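PDB 3SB1: hydrogenase expression protein from Thiobacillus denitrificans, which is of unknown function but probably takes part in the expression or maturation of hydrogenase. Local coordinates for residues 45-50 against 81-86; 86-91 against 106-111; 113-118 against 128-133. All coordinates share one frame; numbering follows the deposited sequence.

Interaction 1: 45-50 against 81-86; sequences NALPLL and LEWLRA
W83 and L84, adjacent on helix 78-88, meet the chain at the start of helix 48-63 by apolar packing, with no hydrogen bond. The six-membered half of the W83 indole does most of the touching: CH2 lies 4.1 Å from CD1 of L50 and also meets CD1 of L47 in one of that residue's two conformers, while CE3 lies 4.0 Å from CB of A46. With CG anti to the backbone N (chi1 173°), the indole extends across to these three residues, its benzo end foremost. L84, the next residue, splits its two methyls between two leucines. Its CD2 packs 3.7 Å from CD1 of L49, the side chains crossing at nearly a right angle, and its CD1 reaches CD2 of L50 at 3.9 Å, the two side chains running antiparallel alongside each other. Replacing W83 by an alanine would probably open a gap beside A46 and leave CD1 of L50 without its aromatic partner. Farther out, L49 rests on L71, L84 on W115, and L160 of the second subunit packs on both L47 and L50. The attachment of the segments to each other thus rests on shape and the exclusion of water from apolar groups.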
loop_
_atom_site.group_PDB
_atom_site.type_symbol
_atom_site.label_atom_id
_atom_site.label_comp_id
_atom_site.label_asym_id
_atom_site.label_seq_id
_atom_site.Cartn_x
_atom_site.Cartn_y
_atom_site.Cartn_z
ATOM N N ASN A 45 18.501 24.456 -0.144
ATOM C CA ASN A 45 18.665 23.635 -1.330
ATOM C C ASN A 45 17.627 22.576 -1.602
ATOM O O ASN A 45 17.715 21.871 -2.610
ATOM C CB ASN A 45 20.100 23.136 -1.357
ATOM C CG ASN A 45 21.069 24.284 -1.458
ATOM O OD1 ASN A 45 20.838 25.239 -2.229
ATOM N ND2 ASN A 45 22.143 24.227 -0.688
ATOM N N ALA A 46 16.612 22.467 -0.743
ATOM C CA ALA A 46 15.537 21.544 -1.002
ATOM C C ALA A 46 14.397 22.232 -1.793
ATOM O O ALA A 46 13.570 21.559 -2.369
ATOM C CB ALA A 46 15.003 20.980 0.287
ATOM N N LEU A 47 14.344 23.563 -1.843
ATOM C CA LEU A 47 13.211 24.223 -2.551
ATOM C C LEU A 47 13.078 23.851 -4.038
ATOM O O LEU A 47 11.966 23.700 -4.552
ATOM C CB LEU A 47 13.230 25.744 -2.334
ATOM C CG LEU A 47 12.082 26.570 -2.927
ATOM C CD1 LEU A 47 10.683 26.007 -2.600
ATOM C CD2 LEU A 47 12.251 28.002 -2.410
ATOM N N PRO A 48 14.199 23.658 -4.748
ATOM C CA PRO A 48 14.030 23.226 -6.143
ATOM C C PRO A 48 13.350 21.891 -6.344
ATOM O O PRO A 48 12.906 21.547 -7.444
ATOM C CB PRO A 48 15.475 23.145 -6.653
ATOM C CG PRO A 48 16.172 24.163 -5.890
ATOM C CD PRO A 48 15.585 24.100 -4.492
ATOM N N LEU A 49 13.315 21.108 -5.285
ATOM C CA LEU A 49 12.699 19.803 -5.362
ATOM C C LEU A 49 11.202 19.864 -5.585
ATOM O O LEU A 49 10.637 18.930 -6.160
ATOM C CB LEU A 49 13.002 18.993 -4.138
ATOM C CG LEU A 49 14.437 18.524 -4.030
ATOM C CD1 LEU A 49 14.599 17.724 -2.720
ATOM C CD2 LEU A 49 14.904 17.657 -5.193
ATOM N N LEU A 50 10.545 20.962 -5.197
ATOM C CA LEU A 50 9.108 20.998 -5.479
ATOM C C LEU A 50 8.897 21.057 -7.008
ATOM O O LEU A 50 7.981 20.423 -7.538
ATOM C CB LEU A 50 8.393 22.136 -4.768
ATOM C CG LEU A 50 8.466 22.115 -3.244
ATOM C CD1 LEU A 50 7.772 23.394 -2.685
ATOM C CD2 LEU A 50 7.944 20.800 -2.635
ATOM N N LEU A 81 15.762 18.310 4.749
ATOM C CA LEU A 81 14.868 17.174 4.627
ATOM C C LEU A 81 13.680 17.315 5.533
ATOM O O LEU A 81 12.585 16.968 5.143
ATOM C CB LEU A 81 15.592 15.844 4.897
ATOM C CG LEU A 81 16.665 15.443 3.895
ATOM C CD1 LEU A 81 17.405 14.240 4.425
ATOM C CD2 LEU A 81 16.025 15.120 2.546
ATOM N N GLU A 82 13.862 17.811 6.754
ATOM C CA GLU A 82 12.717 18.009 7.663
ATOM C C GLU A 82 11.745 19.026 7.055
ATOM O O GLU A 82 10.529 18.895 7.187
ATOM C CB GLU A 82 13.177 18.515 9.035
ATOM C CG GLU A 82 14.026 17.533 9.819
ATOM C CD GLU A 82 14.682 18.140 11.060
ATOM O OE1 GLU A 82 14.327 19.276 11.487
ATOM O OE2 GLU A 82 15.604 17.482 11.588
ATOM N N TRP A 83 12.293 20.093 6.473
ATOM C CA TRP A 83 11.482 21.117 5.826
ATOM C C TRP A 83 10.651 20.502 4.692
ATOM O O TRP A 83 9.457 20.723 4.585
ATOM C CB TRP A 83 12.337 22.269 5.282
ATOM C CG TRP A 83 11.506 23.218 4.478
ATOM C CD1 TRP A 83 10.775 24.275 4.971
ATOM C CD2 TRP A 83 11.289 23.216 3.057
ATOM N NE1 TRP A 83 10.135 24.932 3.948
ATOM C CE2 TRP A 83 10.387 24.275 2.772
ATOM C CE3 TRP A 83 11.724 22.406 2.000
ATOM C CZ2 TRP A 83 9.949 24.560 1.478
ATOM C CZ3 TRP A 83 11.242 22.670 0.720
ATOM C CH2 TRP A 83 10.384 23.756 0.471
ATOM N N LEU A 84 11.301 19.756 3.811
ATOM C CA LEU A 84 10.610 19.123 2.707
ATOM C C LEU A 84 9.545 18.138 3.168
ATOM O O LEU A 84 8.448 18.123 2.639
ATOM C CB LEU A 84 11.627 18.432 1.777
ATOM C CG LEU A 84 11.043 17.766 0.550
ATOM C CD1 LEU A 84 10.530 18.844 -0.386
ATOM C CD2 LEU A 84 12.091 16.899 -0.168
ATOM N N ARG A 85 9.863 17.288 4.139
ATOM C CA ARG A 85 8.872 16.307 4.637
ATOM C C ARG A 85 7.668 17.045 5.200
ATOM O O ARG A 85 6.514 16.660 4.942
ATOM C CB ARG A 85 9.467 15.360 5.694
ATOM C CG ARG A 85 8.536 14.213 6.196
ATOM C CD ARG A 85 8.420 13.071 5.195
ATOM N NE ARG A 85 7.505 11.958 5.522
ATOM C CZ ARG A 85 7.862 10.839 6.158
ATOM N NH1 ARG A 85 6.978 9.869 6.363
ATOM N NH2 ARG A 85 9.103 10.681 6.589
ATOM N N ALA A 86 7.916 18.125 5.941
ATOM C CA ALA A 86 6.827 18.918 6.535
ATOM C C ALA A 86 5.986 19.629 5.470
ATOM O O ALA A 86 4.744 19.748 5.598
ATOM C CB ALA A 86 7.407 19.925 7.508
#

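Interaction 2: 86-91 against 106-111; sequences AELGGG and DETAFP
L88 and F110 set their side chains at about a right angle, CD2 of the leucine standing 4.0 Å from CD2 of the ring. F110 has CG anti to the carbonyl carbon (chi1 -63°), which brings its ring back beside the last turn of helix 78-88. There the backbone O of E87 lies near the ring plane, at its edge. Nearer its backbone, L88 meets T108 through CB, which lies 3.9 Å from CG2 of the threonine. T108 is itself held in place: its OG1 accepts from the backbone N of F110 at 3.2 Å, which makes residues 108-110 an ST turn, and it is also hydrogen-bonded to the backbone O of V113.

This turn meets the helix where it ends. G89 is the first residue to leave helical geometry, with phi 68°, and a side chain there would lie tightly against CB of A109. The carbonyl of L88 takes the N-H of A109 at 2.9 Å. Three residues after L88, the N of G91 donates to O of E107 at 2.8 Å, from above the carbonyl plane and with a bent N-H...O angle of 136°. CA-H...O contacts run alongside, from CA of T108 to O of G89 at 3.2 Å and from CA of G91 to O of T108 at 3.1 Å. At G91 a CB would clash with O of T108, so the chain can pass this close only without one.

The charged ends look elsewhere: E87 forms a salt bridge with R156 of the second subunit, and E107 bonds through OE2 to G112 N and to S141 of the second subunit. F110 also packs on A152 of that subunit.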
loop_
_atom_site.group_PDB
_atom_site.type_symbol
_atom_site.label_atom_id
_atom_site.label_comp_id
_atom_site.label_asym_id
_atom_site.label_seq_id
_atom_site.Cartn_x
_atom_site.Cartn_y
_atom_site.Cartn_z
ATOM N N ALA A 86 7.916 18.125 5.941
ATOM C CA ALA A 86 6.827 18.918 6.535
ATOM C C ALA A 86 5.986 19.629 5.470
ATOM O O ALA A 86 4.744 19.748 5.598
ATOM C CB ALA A 86 7.407 19.925 7.508
ATOM N N GLU A 87 6.650 20.119 4.426
ATOM C CA GLU A 87 5.951 20.784 3.350
ATOM C C GLU A 87 5.043 19.881 2.512
ATOM O O GLU A 87 3.946 20.265 2.074
ATOM C CB GLU A 87 6.971 21.442 2.455
ATOM C CG GLU A 87 6.394 22.046 1.222
ATOM C CD GLU A 87 5.463 23.237 1.524
ATOM O OE1 GLU A 87 5.649 23.921 2.560
ATOM O OE2 GLU A 87 4.529 23.443 0.731
ATOM N N LEU A 88 5.520 18.670 2.224
ATOM C CA LEU A 88 4.750 17.706 1.463
ATOM C C LEU A 88 3.606 17.089 2.258
ATOM O O LEU A 88 2.624 16.635 1.674
ATOM C CB LEU A 88 5.660 16.636 0.888
ATOM C CG LEU A 88 6.698 17.110 -0.130
ATOM C CD1 LEU A 88 7.602 15.932 -0.595
ATOM C CD2 LEU A 88 5.989 17.706 -1.340
ATOM N N GLY A 89 3.771 17.064 3.575
ATOM C CA GLY A 89 2.756 16.561 4.471
ATOM C C GLY A 89 2.484 15.079 4.410
ATOM O O GLY A 89 3.145 14.311 3.715
ATOM N N GLY A 90 1.449 14.681 5.149
ATOM C CA GLY A 90 1.058 13.274 5.213
ATOM C C GLY A 90 -0.242 13.130 4.506
ATOM O O GLY A 90 -1.096 13.996 4.558
ATOM N N GLY A 91 -0.396 11.998 3.811
ATOM C CA GLY A 91 -1.563 11.731 3.041
ATOM C C GLY A 91 -2.403 10.573 3.520
ATOM O O GLY A 91 -2.250 10.086 4.654
ATOM N N ASP A 106 5.117 6.133 2.563
ATOM C CA ASP A 106 4.036 7.008 2.971
ATOM C C ASP A 106 3.612 7.948 1.858
ATOM O O ASP A 106 4.439 8.693 1.309
ATOM C CB ASP A 106 4.449 7.839 4.176
ATOM C CG ASP A 106 4.685 6.980 5.431
ATOM O OD1 ASP A 106 3.969 5.984 5.605
ATOM O OD2 ASP A 106 5.640 7.257 6.182
ATOM N N GLU A 107 2.336 7.949 1.552
ATOM C CA GLU A 107 1.853 8.915 0.570
ATOM C C GLU A 107 1.896 10.284 1.288
ATOM O O GLU A 107 1.531 10.410 2.493
ATOM C CB GLU A 107 0.431 8.593 0.104
ATOM C CG GLU A 107 0.077 9.332 -1.170
ATOM C CD GLU A 107 -1.088 8.787 -1.893
ATOM O OE1 GLU A 107 -1.931 8.125 -1.209
ATOM O OE2 GLU A 107 -1.113 9.000 -3.154
ATOM N N THR A 108 2.352 11.292 0.581
ATOM C CA THR A 108 2.327 12.662 1.093
ATOM C C THR A 108 0.903 13.243 0.900
ATOM O O THR A 108 -0.030 12.578 0.437
ATOM C CB THR A 108 3.340 13.568 0.379
ATOM O OG1 THR A 108 2.929 13.792 -0.977
ATOM C CG2 THR A 108 4.732 12.904 0.423
ATOM N N ALA A 109 0.725 14.522 1.245
ATOM C CA ALA A 109 -0.555 15.153 1.054
ATOM C C ALA A 109 -0.912 15.316 -0.445
ATOM O O ALA A 109 -2.064 15.637 -0.769
ATOM C CB ALA A 109 -0.581 16.550 1.679
ATOM N N PHE A 110 0.070 15.128 -1.321
ATOM C CA PHE A 110 -0.075 15.229 -2.767
ATOM C C PHE A 110 -0.193 13.819 -3.384
ATOM O O PHE A 110 0.778 13.074 -3.413
ATOM C CB PHE A 110 1.133 15.942 -3.382
ATOM C CG PHE A 110 1.282 17.368 -2.919
ATOM C CD1 PHE A 110 0.550 18.370 -3.560
ATOM C CD2 PHE A 110 2.001 17.690 -1.801
ATOM C CE1 PHE A 110 0.673 19.652 -3.193
ATOM C CE2 PHE A 110 2.079 19.026 -1.372
ATOM C CZ PHE A 110 1.384 20.006 -2.083
ATOM N N PRO A 111 -1.382 13.434 -3.868
ATOM C CA PRO A 111 -1.551 12.113 -4.464
ATOM C C PRO A 111 -0.530 11.854 -5.555
ATOM O O PRO A 111 -0.261 12.742 -6.378
ATOM C CB PRO A 111 -2.941 12.192 -5.073
ATOM C CG PRO A 111 -3.678 13.095 -4.073
ATOM C CD PRO A 111 -2.684 14.122 -3.676
#

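Interaction 3: 113-118 against 128-133; sequences VWWIIH and QFIEVA
I116, Q128 and W114 bury the most surface where strand 113-118 pairs antiparallel with 128-132. In the conformer described here, one of two, I116 lies over the ring of F129 in a CH-pi contact: its CB stands 3.7 Å from the ring centroid and only 11° off the normal. F129 reaches this place because its CG sits between the backbone N and the carbonyl carbon (chi1 64°), which turns the ring back over its hydrogen-bonded partner on the next strand. Backbone bonds join the same two residues in both directions, with I116 N to F129 O at 2.8 Å.

On the opposite face of the sheet, Q128 stretches out, extended beyond CG, alongside I117. Its OE1 accepts a fairly straight bond from NE1 of W115 at 2.8 Å, lying in the indole plane, while the amide stands steeply to the ring, 78° apart. CE3 of W115 meets CD1 of I130 in one of that isoleucine's two conformers.

W114 lies on the face of I116 and F129. Its NE1 donates to O of A133 at 2.9 Å, arriving above that carbonyl's plane, while its own backbone N and O both pair with E131. The NE1 bond links the W114 side chain to the chain just after strand 125-132.

The two strands form a beta hairpin within a five-stranded antiparallel sheet, with 102-107 on the far side of 113-119 and 67-69 beyond 125-132. Helices 48-63 and 78-88 pack on the face carrying V113, W115 and V132: V113 touches I53 and L57, V132 touches H56, and W115 meets L84, L88 and the cation of R85.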
loop_
_atom_site.group_PDB
_atom_site.type_symbol
_atom_site.label_atom_id
_atom_site.label_comp_id
_atom_site.label_asym_id
_atom_site.label_seq_id
_atom_site.Cartn_x
_atom_site.Cartn_y
_atom_site.Cartn_z
ATOM N N VAL A 113 2.651 11.240 -4.897
ATOM C CA VAL A 113 3.973 11.570 -4.358
ATOM C C VAL A 113 4.165 10.856 -3.065
ATOM O O VAL A 113 3.438 11.113 -2.092
ATOM C CB VAL A 113 4.126 13.086 -4.176
ATOM C CG1 VAL A 113 5.570 13.440 -3.689
ATOM C CG2 VAL A 113 3.740 13.884 -5.464
ATOM N N TRP A 114 5.118 9.922 -3.056
ATOM C CA TRP A 114 5.374 9.051 -1.929
ATOM C C TRP A 114 6.725 9.246 -1.336
ATOM O O TRP A 114 7.698 9.417 -2.089
ATOM C CB TRP A 114 5.231 7.560 -2.396
ATOM C CG TRP A 114 3.956 7.205 -3.066
ATOM C CD1 TRP A 114 3.568 7.509 -4.369
ATOM C CD2 TRP A 114 2.840 6.506 -2.482
ATOM N NE1 TRP A 114 2.293 7.065 -4.592
ATOM C CE2 TRP A 114 1.825 6.406 -3.480
ATOM C CE3 TRP A 114 2.653 5.877 -1.267
ATOM C CZ2 TRP A 114 0.645 5.738 -3.241
ATOM C CZ3 TRP A 114 1.457 5.198 -1.041
ATOM C CH2 TRP A 114 0.470 5.181 -1.991
ATOM N N TRP A 115 6.819 9.152 -0.008
ATOM C CA TRP A 115 8.110 9.300 0.724
ATOM C C TRP A 115 8.481 7.896 1.217
ATOM O O TRP A 115 7.737 7.297 1.993
ATOM C CB TRP A 115 7.984 10.231 1.913
ATOM C CG TRP A 115 9.288 10.652 2.494
ATOM C CD1 TRP A 115 10.159 9.909 3.229
ATOM C CD2 TRP A 115 9.852 11.977 2.418
ATOM N NE1 TRP A 115 11.267 10.688 3.578
ATOM C CE2 TRP A 115 11.064 11.963 3.125
ATOM C CE3 TRP A 115 9.396 13.174 1.911
ATOM C CZ2 TRP A 115 11.856 13.111 3.283
ATOM C CZ3 TRP A 115 10.208 14.317 2.048
ATOM C CH2 TRP A 115 11.415 14.258 2.739
ATOM N N ILE A 116 9.629 7.410 0.764
ATOM C CA ILE A 116 10.087 6.075 1.056
ATOM C C ILE A 116 11.352 6.100 1.920
ATOM O O ILE A 116 12.275 6.897 1.674
ATOM C CB ILE A 116 10.426 5.372 -0.278
ATOM C CG1 ILE A 116 9.294 5.612 -1.312
ATOM C CG2 ILE A 116 10.743 3.897 -0.050
ATOM C CD1 ILE A 116 7.953 5.080 -0.919
ATOM N N ILE A 117 11.359 5.277 2.965
ATOM C CA ILE A 117 12.548 5.131 3.792
ATOM C C ILE A 117 12.760 3.644 4.053
ATOM O O ILE A 117 11.808 2.941 4.467
ATOM C CB ILE A 117 12.445 5.834 5.182
ATOM C CG1 ILE A 117 12.183 7.323 5.067
ATOM C CG2 ILE A 117 13.706 5.474 6.036
ATOM C CD1 ILE A 117 11.728 7.946 6.374
ATOM N N HIS A 118 13.965 3.143 3.774
ATOM C CA HIS A 118 14.300 1.771 4.192
ATOM C C HIS A 118 15.362 1.827 5.285
ATOM O O HIS A 118 16.328 2.526 5.163
ATOM C CB HIS A 118 14.912 0.899 3.103
ATOM C CG HIS A 118 15.145 -0.492 3.568
ATOM N ND1 HIS A 118 16.389 -1.005 3.893
ATOM C CD2 HIS A 118 14.247 -1.478 3.842
ATOM C CE1 HIS A 118 16.230 -2.257 4.316
ATOM N NE2 HIS A 118 14.957 -2.555 4.294
ATOM N N GLN A 128 16.573 6.723 1.218
ATOM C CA GLN A 128 15.409 7.593 1.459
ATOM C C GLN A 128 15.192 8.263 0.112
ATOM O O GLN A 128 16.120 8.824 -0.455
ATOM C CB GLN A 128 15.712 8.626 2.563
ATOM C CG GLN A 128 14.624 9.482 2.836
ATOM C CD GLN A 128 14.759 10.235 4.162
ATOM O OE1 GLN A 128 13.742 10.534 4.778
ATOM N NE2 GLN A 128 16.008 10.489 4.636
ATOM N N PHE A 129 13.961 8.243 -0.367
ATOM C CA PHE A 129 13.649 8.804 -1.652
ATOM C C PHE A 129 12.207 9.087 -1.834
ATOM O O PHE A 129 11.342 8.577 -1.093
ATOM C CB PHE A 129 14.161 7.895 -2.793
ATOM C CG PHE A 129 13.519 6.523 -2.881
ATOM C CD1 PHE A 129 12.426 6.265 -3.715
ATOM C CD2 PHE A 129 14.009 5.445 -2.116
ATOM C CE1 PHE A 129 11.907 5.021 -3.855
ATOM C CE2 PHE A 129 13.434 4.173 -2.222
ATOM C CZ PHE A 129 12.365 3.951 -3.066
ATOM N N ILE A 130 11.943 9.955 -2.807
ATOM C CA ILE A 130 10.586 10.290 -3.206
ATOM C C ILE A 130 10.296 9.405 -4.427
ATOM O O ILE A 130 11.151 9.200 -5.306
ATOM C CB ILE A 130 10.400 11.755 -3.661
ATOM C CG1 ILE A 130 10.843 12.761 -2.610
ATOM C CG2 ILE A 130 8.914 11.983 -4.012
ATOM C CD1 ILE A 130 10.007 12.749 -1.380
ATOM N N GLU A 131 9.111 8.824 -4.458
ATOM C CA GLU A 131 8.682 8.026 -5.622
ATOM C C GLU A 131 7.420 8.672 -6.146
ATOM O O GLU A 131 6.502 8.920 -5.371
ATOM C CB GLU A 131 8.489 6.566 -5.249
ATOM C CG GLU A 131 8.241 5.647 -6.423
ATOM C CD GLU A 131 8.221 4.142 -5.998
ATOM O OE1 GLU A 131 8.286 3.817 -4.800
ATOM O OE2 GLU A 131 8.177 3.292 -6.889
ATOM N N VAL A 132 7.445 9.099 -7.430
ATOM C CA VAL A 132 6.300 9.689 -8.079
ATOM C C VAL A 132 5.709 8.533 -8.905
ATOM O O VAL A 132 6.292 8.056 -9.868
ATOM C CB VAL A 132 6.639 10.911 -8.847
ATOM C CG1 VAL A 132 5.402 11.392 -9.667
ATOM C CG2 VAL A 132 7.252 12.014 -7.932
ATOM N N ALA A 133 4.547 8.072 -8.482
ATOM C CA ALA A 133 3.922 6.852 -8.987
ATOM C C ALA A 133 2.501 6.733 -8.513
ATOM O O ALA A 133 2.114 7.339 -7.497
ATOM C CB ALA A 133 4.751 5.638 -8.437
#

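How the interactions relate
Helix 78-88 connects interactions 1 and 2, whose centres lie 12 Å apart and which share A86; L50 CD2 of the first packs 3.9 Å from L88 CD2 of the second. A salt bridge adds a polar tie, R85 NH1 to D106 OD2 at 2.9 Å in one of the two conformers of R85. In that conformer R85 also joins interaction 1 to interaction 3, its side chain packing on the W115 indole. Interactions 2 and 3, 10 Å apart between centres, meet where strands 102-107 and 113-119 are neighbours, D106 O lying 2.8 Å from W115 N in a probable hydrogen bond. All three touch the second subunit. A glycerol, probably from crystallisation, is hydrogen-bonded to A46 N in interaction 1.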